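PDB 2A9F: putative malic enzyme ((S)-malate:NAD+ oxidoreductase (decarboxylating)) from Streptococcus pyogenes, which probably catalyses the NAD+-dependent oxidative decarboxylation of (S)-malate, as expected of a malic enzyme that uses magnesium or manganese. Local coordinates for residues K64-A69 / I328-L333; S185-S190 / G211-T216; A87-M92 / A107-L112; T167-L172 / A347-I352; K180-S185 / A305-T310. All blocks are in the same frame, centred on the assembly; numbering follows the deposited sequence.

Interaction 1: residues K64-A69 / I328-L333; sequences KKNTVA and IFRGAL
Asn66 and Arg330 meet through their polar ends: NH2 of Arg330 donates to OD1 of Asn66 at the edge of the guanidinium, with an N-H...O angle of 142°. The modelled separation of 2.4 Å between Arg330 NH2 and Asn66 OD1 is very short, so its exact length is doubtful. Amide and guanidinium planes lie only 11° apart. Beside this pair the contact turns apolar. Val68 presents CG2 to two residues of the helix, lying 3.7 Å from Leu333 CD2 and 3.8 Å from Phe329 CD2. Leu333 CG also packs 3.5 Å from Lys65 O. The arginine reaches across because its chain bends at chi2 (44°), which turns CD, and again at chi3.

Further out, each polar residue has a second partner. Asn66 ND2 donates to Asp106 and to Gly104 O, two bonds consistent with a fixed amide rotation that leaves OD1 for Arg330, while Arg330 NH1 forms a salt bridge with Asp334. Phe329 stacks edge-to-face on Phe99. The contact joins the N-terminal and NAD-binding domains. A neutral amide oxygen accepting from a guanidinium, whose charge Asp334 probably balances, suggests a polar join next to an apolar patch, though its length is uncertain.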
# COMPACT_ATOMS: atom_id res chain seq x y z
N LYS A 64 -8.46 5.15 4.95
CA LYS A 64 -7.46 5.68 5.86
C LYS A 64 -7.94 5.43 7.30
O LYS A 64 -7.15 5.35 8.25
CB LYS A 64 -7.28 7.19 5.64
CG LYS A 64 -6.24 7.86 6.53
CD LYS A 64 -6.29 9.37 6.39
CE LYS A 64 -5.19 10.05 7.19
NZ LYS A 64 -3.82 9.73 6.66
N LYS A 65 -9.25 5.29 7.44
CA LYS A 65 -9.94 5.06 8.70
C LYS A 65 -9.50 3.81 9.48
O LYS A 65 -9.38 3.83 10.71
CB LYS A 65 -11.44 4.98 8.42
CG LYS A 65 -12.33 4.89 9.65
CD LYS A 65 -13.82 4.86 9.29
CE LYS A 65 -14.67 4.67 10.57
NZ LYS A 65 -16.11 4.31 10.30
N ASN A 66 -9.25 2.72 8.75
CA ASN A 66 -8.88 1.44 9.36
C ASN A 66 -7.65 0.75 8.75
O ASN A 66 -7.35 -0.41 9.08
CB ASN A 66 -10.10 0.51 9.27
CG ASN A 66 -9.96 -0.73 10.11
OD1 ASN A 66 -9.67 -0.65 11.30
ND2 ASN A 66 -10.17 -1.89 9.50
N THR A 67 -6.91 1.44 7.89
CA THR A 67 -5.75 0.80 7.29
C THR A 67 -4.40 1.36 7.70
O THR A 67 -4.13 2.55 7.64
CB THR A 67 -5.80 0.80 5.73
OG1 THR A 67 -5.34 2.07 5.25
CG2 THR A 67 -7.21 0.53 5.23
N VAL A 68 -3.54 0.45 8.10
CA VAL A 68 -2.20 0.79 8.51
C VAL A 68 -1.23 0.15 7.53
O VAL A 68 -1.52 -0.86 6.90
CB VAL A 68 -1.91 0.26 9.93
CG1 VAL A 68 -0.48 0.50 10.29
CG2 VAL A 68 -2.81 0.98 10.94
N ALA A 69 -0.08 0.78 7.38
CA ALA A 69 0.93 0.23 6.51
C ALA A 69 2.01 -0.43 7.36
O ALA A 69 2.37 0.05 8.43
CB ALA A 69 1.52 1.34 5.65
N ILE A 328 -2.98 -1.66 20.22
CA ILE A 328 -2.49 -0.28 20.21
C ILE A 328 -2.93 0.51 18.99
O ILE A 328 -3.29 1.68 19.11
CB ILE A 328 -0.96 -0.25 20.31
CG1 ILE A 328 -0.50 -1.06 21.51
CG2 ILE A 328 -0.48 1.20 20.45
CD1 ILE A 328 0.98 -1.13 21.65
N PHE A 329 -2.88 -0.11 17.81
CA PHE A 329 -3.31 0.61 16.61
C PHE A 329 -4.82 0.62 16.53
O PHE A 329 -5.41 1.58 16.03
CB PHE A 329 -2.75 -0.01 15.33
CG PHE A 329 -1.34 0.39 15.02
CD1 PHE A 329 -0.27 -0.40 15.42
CD2 PHE A 329 -1.08 1.56 14.31
CE1 PHE A 329 1.03 -0.05 15.11
CE2 PHE A 329 0.22 1.92 14.00
CZ PHE A 329 1.28 1.11 14.40
N ARG A 330 -5.46 -0.45 17.00
CA ARG A 330 -6.92 -0.49 16.96
C ARG A 330 -7.42 0.66 17.83
O ARG A 330 -8.30 1.42 17.43
CB ARG A 330 -7.46 -1.84 17.46
CG ARG A 330 -8.96 -1.82 17.81
CD ARG A 330 -9.79 -1.08 16.76
NE ARG A 330 -9.87 -1.81 15.50
CZ ARG A 330 -10.09 -1.24 14.32
NH1 ARG A 330 -10.25 0.07 14.24
NH2 ARG A 330 -10.16 -1.97 13.23
N GLY A 331 -6.81 0.80 19.02
CA GLY A 331 -7.17 1.87 19.93
C GLY A 331 -6.83 3.24 19.36
O GLY A 331 -7.61 4.19 19.47
N ALA A 332 -5.67 3.35 18.74
CA ALA A 332 -5.20 4.59 18.14
C ALA A 332 -6.07 5.01 16.95
O ALA A 332 -6.39 6.19 16.79
CB ALA A 332 -3.75 4.43 17.70
N LEU A 333 -6.40 4.03 16.10
CA LEU A 333 -7.24 4.25 14.92
C LEU A 333 -8.62 4.73 15.36
O LEU A 333 -9.15 5.71 14.84
CB LEU A 333 -7.39 2.94 14.14
CG LEU A 333 -6.73 2.74 12.76
CD1 LEU A 333 -5.80 3.89 12.40
CD2 LEU A 333 -6.00 1.39 12.75

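Interaction 2: residues S185-S190 / G211-T216; sequences SLDEVS and GATKVT
Lys214 reaches Glu188 through a late turn of its chain, which runs extended through chi2 and chi3 and then bends at chi4 (86°), bringing NZ back to Glu188 O at 2.9 Å. That ammonium sits well above the carbonyl plane, 68° out of it, while Lys214 CG passes 3.1 Å from Val189 O. Leu186 meets Ala212 with CG anti to the backbone N (chi1 -170°), which sets Leu186 CG 3.3 Å from Ala212 N; CD2 then rests 3.9 Å from Gly211 CA.

Backbone atoms add further contacts. Leu186 O receives an almost straight CA-H...O approach from Ala212 CA at 3.0 Å, and also a weak hydrogen bond from Thr213 N. Thr213 OG1 donates weakly to Asp187 O at 3.3 Å, and its side chain crosses that of Asp187 at about a right angle. Asp187, Thr213 and Lys214 are exposed, whereas Leu186 is buried against Ile175, Phe176 and Leu179 of helix 162-180.

Gly211 leaves helix 198-210 with positive phi and turns the chain toward strand 214-219. Strand 190-194, that helix and strand 214-219 form a beta-alpha-beta crossover between neighbouring parallel strands, with what looks like a GxGxxG pattern in the turn after the first strand, consistent with the Rossmann-type NAD-binding fold expected of this family.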
# COMPACT_ATOMS: atom_id res chain seq x y z
N SER A 185 5.46 -2.97 45.46
CA SER A 185 4.94 -1.95 44.57
C SER A 185 6.00 -1.62 43.53
O SER A 185 7.12 -2.13 43.58
CB SER A 185 4.57 -0.68 45.34
OG SER A 185 4.06 0.32 44.47
N LEU A 186 5.65 -0.75 42.59
CA LEU A 186 6.58 -0.36 41.54
C LEU A 186 7.46 0.79 42.04
O LEU A 186 8.43 1.19 41.38
CB LEU A 186 5.80 0.07 40.29
CG LEU A 186 6.58 0.31 38.99
CD1 LEU A 186 7.35 -0.94 38.58
CD2 LEU A 186 5.59 0.72 37.91
N ASP A 187 7.13 1.31 43.23
CA ASP A 187 7.88 2.41 43.83
C ASP A 187 8.72 1.87 44.97
O ASP A 187 9.35 2.64 45.68
CB ASP A 187 6.93 3.46 44.40
CG ASP A 187 5.87 3.90 43.41
OD1 ASP A 187 6.13 4.83 42.61
OD2 ASP A 187 4.76 3.30 43.43
N GLU A 188 8.71 0.56 45.14
CA GLU A 188 9.49 -0.08 46.20
C GLU A 188 10.48 -1.00 45.52
O GLU A 188 11.36 -1.59 46.16
CB GLU A 188 8.58 -0.92 47.10
CG GLU A 188 7.38 -0.21 47.71
CD GLU A 188 6.46 -1.16 48.48
OE1 GLU A 188 6.93 -1.77 49.47
OE2 GLU A 188 5.28 -1.31 48.08
N VAL A 189 10.36 -1.13 44.20
CA VAL A 189 11.25 -2.02 43.48
C VAL A 189 12.55 -1.40 42.99
O VAL A 189 12.59 -0.25 42.55
CB VAL A 189 10.52 -2.66 42.27
CG1 VAL A 189 9.54 -3.74 42.76
CG2 VAL A 189 9.78 -1.60 41.48
N SER A 190 13.61 -2.19 43.09
CA SER A 190 14.93 -1.79 42.64
C SER A 190 15.08 -2.51 41.30
O SER A 190 15.27 -3.73 41.24
CB SER A 190 16.00 -2.27 43.61
OG SER A 190 15.98 -3.68 43.72
N GLY A 211 5.70 4.54 36.99
CA GLY A 211 5.69 4.60 38.45
C GLY A 211 7.07 4.39 39.06
O GLY A 211 7.49 5.18 39.91
N ALA A 212 7.76 3.34 38.62
CA ALA A 212 9.10 2.99 39.10
C ALA A 212 9.87 4.15 39.73
O ALA A 212 10.09 5.19 39.10
CB ALA A 212 9.92 2.37 37.96
N THR A 213 10.30 3.94 40.97
CA THR A 213 11.05 4.94 41.74
C THR A 213 12.57 4.82 41.57
O THR A 213 13.25 5.82 41.34
CB THR A 213 10.74 4.80 43.26
OG1 THR A 213 9.36 5.12 43.50
CG2 THR A 213 11.63 5.72 44.08
N LYS A 214 13.09 3.61 41.68
CA LYS A 214 14.52 3.41 41.55
C LYS A 214 14.98 2.46 40.45
O LYS A 214 14.85 1.25 40.55
CB LYS A 214 15.08 2.97 42.91
CG LYS A 214 14.12 2.17 43.78
CD LYS A 214 14.72 2.03 45.20
CE LYS A 214 13.77 1.38 46.21
NZ LYS A 214 13.82 -0.11 46.20
N VAL A 215 15.55 3.05 39.39
CA VAL A 215 16.05 2.29 38.24
C VAL A 215 17.54 2.62 38.02
O VAL A 215 17.91 3.79 37.98
CB VAL A 215 15.28 2.67 36.93
CG1 VAL A 215 15.85 1.94 35.73
CG2 VAL A 215 13.80 2.36 37.08
N THR A 216 18.37 1.60 37.89
CA THR A 216 19.79 1.80 37.63
C THR A 216 20.07 1.23 36.25
O THR A 216 19.82 0.06 36.00
CB THR A 216 20.71 1.09 38.65
OG1 THR A 216 20.59 1.73 39.93
CG2 THR A 216 22.16 1.18 38.19

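Interaction 3: residues A87-M92 / A107-L112; sequences AAMPVM and AIPIVL
Met89, Met92, Pro109 and Val111 form a buried, wholly apolar contact in which helix 85-102 covers strand 106-111, the strand that follows it in the chain. The short axes approach to 7.8 Å and run nearly antiparallel, at 162°. No hydrogen bond crosses between the two segments.

Val111 points toward the helix and is touched by three helix residues. Met89 SD lies 3.6 Å from Val111 CG2, Met92 CG lies 3.9 Å from Val111 CG1, and Ala88 CB lies 4.0 Å from the same CG1. Met89 CE is modelled implausibly close to Val111, so the placement of that methyl is doubtful. Pro109 faces Met92: the two CB atoms are 3.7 Å apart, and Pro109 CB also lies 3.5 Å from Met92 O.

Met92 starts toward the strand, but its chain bends at chi2 (-55°) and again at chi3, and the side chain also packs on Asp138, a magnesium ligand; the Met92 side chain is about 6 Å from the bound magnesium ion. The helix is kinked at Pro90, whose N has no hydrogen to give, and Ala88 O accepts from both Val91 N and Met92 N. Thr130 of the second subunit hydrogen-bonds Val111 N. Strand 67-72, helix 85-102 and strand 106-111 together make a beta-alpha-beta unit of the malic enzyme N-terminal domain, with its helix beside the metal site.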
# COMPACT_ATOMS: atom_id res chain seq x y z
N ALA A 87 12.41 -10.47 -0.21
CA ALA A 87 12.53 -11.57 0.76
C ALA A 87 11.83 -11.25 2.08
O ALA A 87 11.45 -12.15 2.82
CB ALA A 87 14.01 -11.87 1.02
N ALA A 88 11.65 -9.96 2.36
CA ALA A 88 10.99 -9.54 3.58
C ALA A 88 9.46 -9.66 3.50
O ALA A 88 8.79 -9.97 4.49
CB ALA A 88 11.38 -8.10 3.91
N MET A 89 8.91 -9.43 2.31
CA MET A 89 7.47 -9.45 2.08
C MET A 89 6.69 -10.54 2.83
O MET A 89 5.68 -10.24 3.48
CB MET A 89 7.19 -9.49 0.58
CG MET A 89 5.86 -8.83 0.17
SD MET A 89 5.75 -7.03 0.22
CE MET A 89 6.09 -6.68 1.83
N PRO A 90 7.15 -11.81 2.78
CA PRO A 90 6.43 -12.89 3.48
C PRO A 90 6.19 -12.53 4.94
O PRO A 90 5.12 -12.82 5.49
CB PRO A 90 7.38 -14.08 3.34
CG PRO A 90 8.02 -13.83 2.05
CD PRO A 90 8.33 -12.35 2.08
N VAL A 91 7.17 -11.89 5.57
CA VAL A 91 7.05 -11.51 6.97
C VAL A 91 6.14 -10.29 7.18
O VAL A 91 5.36 -10.24 8.12
CB VAL A 91 8.44 -11.21 7.57
CG1 VAL A 91 8.30 -10.70 9.00
CG2 VAL A 91 9.29 -12.46 7.54
N MET A 92 6.23 -9.31 6.29
CA MET A 92 5.40 -8.12 6.42
C MET A 92 3.93 -8.45 6.13
O MET A 92 3.02 -7.90 6.74
CB MET A 92 5.91 -7.02 5.48
CG MET A 92 7.41 -6.73 5.68
SD MET A 92 7.79 -6.33 7.39
CE MET A 92 8.88 -7.62 7.80
N ALA A 107 -4.15 -3.92 7.27
CA ALA A 107 -2.74 -3.59 7.15
C ALA A 107 -2.22 -4.02 5.77
O ALA A 107 -2.45 -5.14 5.34
CB ALA A 107 -1.93 -4.27 8.27
N ILE A 108 -1.52 -3.10 5.11
CA ILE A 108 -0.93 -3.30 3.80
C ILE A 108 0.57 -3.51 3.97
O ILE A 108 1.26 -2.65 4.49
CB ILE A 108 -1.11 -2.03 2.88
CG1 ILE A 108 -2.56 -1.59 2.82
CG2 ILE A 108 -0.59 -2.32 1.48
CD1 ILE A 108 -3.48 -2.56 2.14
N PRO A 109 1.12 -4.66 3.54
CA PRO A 109 2.57 -4.82 3.70
C PRO A 109 3.30 -4.07 2.59
O PRO A 109 2.91 -4.14 1.42
CB PRO A 109 2.74 -6.33 3.62
CG PRO A 109 1.68 -6.74 2.68
CD PRO A 109 0.49 -5.91 3.10
N ILE A 110 4.35 -3.32 2.94
CA ILE A 110 5.10 -2.54 1.95
C ILE A 110 6.61 -2.54 2.18
O ILE A 110 7.09 -2.10 3.24
CB ILE A 110 4.63 -1.07 1.92
CG1 ILE A 110 3.24 -1.00 1.31
CG2 ILE A 110 5.57 -0.23 1.09
CD1 ILE A 110 2.65 0.39 1.32
N VAL A 111 7.34 -3.02 1.19
CA VAL A 111 8.80 -3.07 1.29
C VAL A 111 9.46 -2.19 0.24
O VAL A 111 9.16 -2.30 -0.93
CB VAL A 111 9.31 -4.52 1.12
CG1 VAL A 111 8.94 -5.34 2.33
CG2 VAL A 111 8.74 -5.14 -0.15
N LEU A 112 10.35 -1.31 0.67
CA LEU A 112 11.03 -0.44 -0.29
C LEU A 112 12.52 -0.77 -0.37
O LEU A 112 13.14 -1.09 0.65
CB LEU A 112 10.86 1.02 0.12
CG LEU A 112 10.16 1.36 1.45
CD1 LEU A 112 11.11 2.10 2.37
CD2 LEU A 112 8.97 2.23 1.16

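Interaction 4: residues T167-L172 / A347-I352; sequences TAIVVL and AAAKGI
Ile169 and Leu172 of helix 162-180 border a hollow into which Ala349 of helix 342-354 pushes its methyl, as in knobs-into-holes helix packing. The axes of the two short segments come within 8.3 Å and cross at -52°, close to the angle at which ridges of residues four apart on both helices fit into each other's grooves. The hollow is completed by Ala173 and Phe176, which the alanine also touches, so its walls stand at the four positions i, i+3, i+4 and i+7 of one helix face. Ala349 CB lies 4.0 Å from Leu172 CB, and a small side chain at this point is consistent with the close approach of the axes.

In the other direction the bump is Ile169. Its CG2 lies anti to the backbone N and fits against the neighbouring helix where Ala348 and Ala349 adjoin, 3.8 Å from Ala348 CB and equally far from Ala349 N. Val375 of helix 373-379 packs against Ala348 and Ile352. One turn along, Ile352 stretches toward Val170, and the two side chains cross at about a right angle; chi2 of -165° carries CD1 outward to lie 4.2 Å from Val170 CG2. Val170 stands about 5 Å, side chain to side chain, from Asn320, predicted to bind (S)-malate. No hydrogen bond joins the two segments, and at the hollow Ile169 O lies 3.6 Å from Ala349 CB.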
# COMPACT_ATOMS: atom_id res chain seq x y z
N THR A 167 7.96 -5.35 22.42
CA THR A 167 8.24 -6.24 23.53
C THR A 167 8.36 -5.43 24.81
O THR A 167 8.08 -5.93 25.89
CB THR A 167 9.54 -7.02 23.31
OG1 THR A 167 10.62 -6.10 23.10
CG2 THR A 167 9.40 -7.95 22.13
N ALA A 168 8.77 -4.18 24.67
CA ALA A 168 8.92 -3.28 25.80
C ALA A 168 7.59 -3.20 26.54
O ALA A 168 7.53 -3.35 27.76
CB ALA A 168 9.33 -1.90 25.34
N ILE A 169 6.53 -2.98 25.77
CA ILE A 169 5.18 -2.87 26.32
C ILE A 169 4.71 -4.18 26.93
O ILE A 169 3.89 -4.19 27.85
CB ILE A 169 4.16 -2.49 25.24
CG1 ILE A 169 4.60 -1.22 24.53
CG2 ILE A 169 2.81 -2.26 25.87
CD1 ILE A 169 4.01 -1.07 23.16
N VAL A 170 5.22 -5.30 26.42
CA VAL A 170 4.81 -6.58 26.96
C VAL A 170 5.65 -6.90 28.18
O VAL A 170 5.21 -7.62 29.09
CB VAL A 170 4.95 -7.69 25.91
CG1 VAL A 170 4.54 -9.03 26.50
CG2 VAL A 170 4.09 -7.36 24.71
N VAL A 171 6.86 -6.36 28.22
CA VAL A 171 7.74 -6.57 29.36
C VAL A 171 7.18 -5.74 30.50
O VAL A 171 7.18 -6.17 31.66
CB VAL A 171 9.17 -6.15 29.05
CG1 VAL A 171 10.02 -6.17 30.33
CG2 VAL A 171 9.77 -7.13 28.02
N LEU A 172 6.68 -4.56 30.16
CA LEU A 172 6.12 -3.67 31.15
C LEU A 172 4.86 -4.30 31.74
O LEU A 172 4.56 -4.12 32.92
CB LEU A 172 5.78 -2.32 30.52
CG LEU A 172 5.44 -1.20 31.50
CD1 LEU A 172 6.50 -1.14 32.60
CD2 LEU A 172 5.38 0.12 30.76
N ALA A 347 -0.75 2.30 28.93
CA ALA A 347 -2.17 1.96 28.94
C ALA A 347 -2.27 0.54 28.39
O ALA A 347 -2.91 -0.33 28.99
CB ALA A 347 -2.95 2.93 28.07
N ALA A 348 -1.61 0.32 27.26
CA ALA A 348 -1.61 -0.99 26.62
C ALA A 348 -1.08 -2.06 27.57
O ALA A 348 -1.60 -3.17 27.62
CB ALA A 348 -0.77 -0.96 25.34
N ALA A 349 -0.05 -1.71 28.33
CA ALA A 349 0.56 -2.65 29.27
C ALA A 349 -0.39 -3.08 30.38
O ALA A 349 -0.39 -4.24 30.78
CB ALA A 349 1.82 -2.06 29.86
N LYS A 350 -1.18 -2.15 30.89
CA LYS A 350 -2.12 -2.50 31.95
C LYS A 350 -3.21 -3.40 31.38
O LYS A 350 -3.55 -4.42 31.98
CB LYS A 350 -2.74 -1.24 32.57
CG LYS A 350 -1.82 -0.52 33.55
CD LYS A 350 -2.39 0.85 33.92
CE LYS A 350 -1.49 1.57 34.92
NZ LYS A 350 -1.97 2.95 35.21
N GLY A 351 -3.74 -3.00 30.22
CA GLY A 351 -4.77 -3.78 29.55
C GLY A 351 -4.29 -5.20 29.41
O GLY A 351 -4.95 -6.15 29.83
N ILE A 352 -3.11 -5.35 28.82
CA ILE A 352 -2.54 -6.67 28.66
C ILE A 352 -2.50 -7.35 30.03
O ILE A 352 -2.86 -8.52 30.17
CB ILE A 352 -1.09 -6.59 28.09
CG1 ILE A 352 -1.13 -6.18 26.62
CG2 ILE A 352 -0.37 -7.91 28.26
CD1 ILE A 352 0.19 -6.41 25.90

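Interaction 5: residues K180-S185 / A305-T310; sequences KLLKKS and AYIVGT
Leu181 and Ile307 reach toward each other tip to tip, and their conformations show how a loop and a strand whose backbones stay apart can still touch: the nearest CA atoms, those of Leu182 and Tyr306, are 9.1 Å from each other. Ile307 has CG1 anti to the carbonyl carbon and an extended chi2 (-177°), which sends CD1 outward to lie 3.9 Å from Leu181 CD2. Leu181 answers with CG between its backbone N and carbonyl carbon, the crowded position (chi1 67°). That puts CG 4.0 Å from Ile307 CD1 and also 4.0 Å from Tyr306 CE2, so one branch point serves both partners.

Strand 307-310 is the outermost strand of the mixed sheet on this side of the NAD-binding, probably Rossmann-type, domain; the loop 180-185 leaves helix 162-180 and leads toward strand 190-194 of the same sheet. Ile307 also packs on Val284 of the adjacent strand, as does Leu182, and Tyr306 makes a cation-pi contact with Arg282.

The Tyr306 side chain slides past that of Leu182 in the opposite direction. Leu182 has a first torsion of -107°, away from any staggered value, and its CD1 is modelled too near to Tyr306 CE2 to be trusted, so the detail there is doubtful. The other methyl of Leu181 stays by the same isoleucine tip, with Leu181 CD1 4.1 Å from Ile307 CD1.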
# COMPACT_ATOMS: atom_id res chain seq x y z
N LYS A 180 2.50 -7.94 41.48
CA LYS A 180 1.41 -8.62 42.19
C LYS A 180 1.79 -9.85 43.01
O LYS A 180 1.55 -9.89 44.22
CB LYS A 180 0.31 -9.01 41.20
CG LYS A 180 -0.44 -7.84 40.61
CD LYS A 180 -1.18 -7.05 41.67
CE LYS A 180 -2.16 -6.07 41.04
NZ LYS A 180 -3.24 -6.74 40.25
N LEU A 181 2.36 -10.86 42.36
CA LEU A 181 2.72 -12.10 43.05
C LEU A 181 4.00 -12.04 43.86
O LEU A 181 4.63 -13.07 44.12
CB LEU A 181 2.76 -13.28 42.08
CG LEU A 181 3.81 -13.39 40.97
CD1 LEU A 181 3.52 -14.62 40.10
CD2 LEU A 181 3.77 -12.14 40.13
N LEU A 182 4.39 -10.83 44.25
CA LEU A 182 5.58 -10.64 45.07
C LEU A 182 5.18 -9.83 46.30
O LEU A 182 5.83 -9.89 47.34
CB LEU A 182 6.67 -9.90 44.27
CG LEU A 182 7.85 -10.78 43.84
CD1 LEU A 182 7.33 -11.95 43.03
CD2 LEU A 182 8.85 -9.98 43.03
N LYS A 183 4.09 -9.09 46.15
CA LYS A 183 3.54 -8.24 47.20
C LYS A 183 4.35 -6.97 47.36
O LYS A 183 4.48 -6.45 48.46
CB LYS A 183 3.49 -8.99 48.54
CG LYS A 183 2.14 -9.62 48.86
CD LYS A 183 1.72 -10.64 47.81
CE LYS A 183 0.42 -11.33 48.22
NZ LYS A 183 -0.68 -10.37 48.44
N LYS A 184 4.89 -6.48 46.25
CA LYS A 184 5.69 -5.26 46.28
C LYS A 184 5.07 -4.24 45.34
O LYS A 184 4.23 -4.58 44.53
CB LYS A 184 7.12 -5.59 45.85
CG LYS A 184 7.72 -6.79 46.57
CD LYS A 184 9.12 -7.17 46.06
CE LYS A 184 9.66 -8.40 46.79
NZ LYS A 184 10.95 -8.89 46.24
N SER A 185 5.46 -2.97 45.46
CA SER A 185 4.94 -1.95 44.57
C SER A 185 6.00 -1.62 43.53
O SER A 185 7.12 -2.13 43.58
CB SER A 185 4.57 -0.68 45.34
OG SER A 185 4.06 0.32 44.47
N ALA A 305 16.09 -17.65 41.11
CA ALA A 305 15.14 -16.69 40.56
C ALA A 305 13.71 -17.14 40.83
O ALA A 305 13.43 -18.34 40.86
CB ALA A 305 15.36 -16.54 39.06
N TYR A 306 12.82 -16.18 41.03
CA TYR A 306 11.41 -16.48 41.28
C TYR A 306 10.58 -16.43 40.00
O TYR A 306 9.57 -17.13 39.86
CB TYR A 306 10.84 -15.49 42.29
CG TYR A 306 9.38 -15.75 42.62
CD1 TYR A 306 8.99 -16.89 43.31
CD2 TYR A 306 8.40 -14.83 42.24
CE1 TYR A 306 7.66 -17.12 43.63
CE2 TYR A 306 7.06 -15.05 42.55
CZ TYR A 306 6.70 -16.20 43.25
OH TYR A 306 5.37 -16.41 43.56
N ILE A 307 11.01 -15.59 39.06
CA ILE A 307 10.33 -15.45 37.79
C ILE A 307 11.34 -15.26 36.67
O ILE A 307 12.35 -14.58 36.83
CB ILE A 307 9.37 -14.24 37.79
CG1 ILE A 307 8.30 -14.41 38.87
CG2 ILE A 307 8.72 -14.10 36.43
CD1 ILE A 307 7.26 -13.29 38.92
N VAL A 308 11.07 -15.90 35.53
CA VAL A 308 11.95 -15.81 34.37
C VAL A 308 11.14 -15.70 33.09
O VAL A 308 10.21 -16.47 32.86
CB VAL A 308 12.86 -17.02 34.24
CG1 VAL A 308 13.72 -16.86 33.00
CG2 VAL A 308 13.72 -17.16 35.46
N GLY A 309 11.50 -14.74 32.26
CA GLY A 309 10.81 -14.55 31.01
C GLY A 309 11.81 -14.27 29.93
O GLY A 309 12.85 -13.68 30.19
N THR A 310 11.51 -14.72 28.72
CA THR A 310 12.39 -14.50 27.59
C THR A 310 11.52 -14.22 26.38
O THR A 310 10.33 -13.98 26.50
CB THR A 310 13.23 -15.73 27.29
OG1 THR A 310 12.41 -16.76 26.76
CG2 THR A 310 13.90 -16.21 28.55

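Interactions 3 and 4 are the fully buried contacts and are purely apolar across their segments, whereas 1, 2 and 5 are partly buried; 1 and 2 add polar bonds to carbon packing. Interactions 1 and 3 share the parallel sheet of the N-terminal region: Val68 O lies 2.9 Å from Ile108 N, a probable hydrogen bond between strands 67-72 and 106-111. Interaction 1 also meets interaction 4, where Ile328 packs on Ile169 and Ala348, so helix 325-335 touches both. Interactions 2 and 5 share Ser185 and lie at strands of the mixed sheet, their centres about 13 Å apart, on the far side of the chain's centre from interactions 1 and 3.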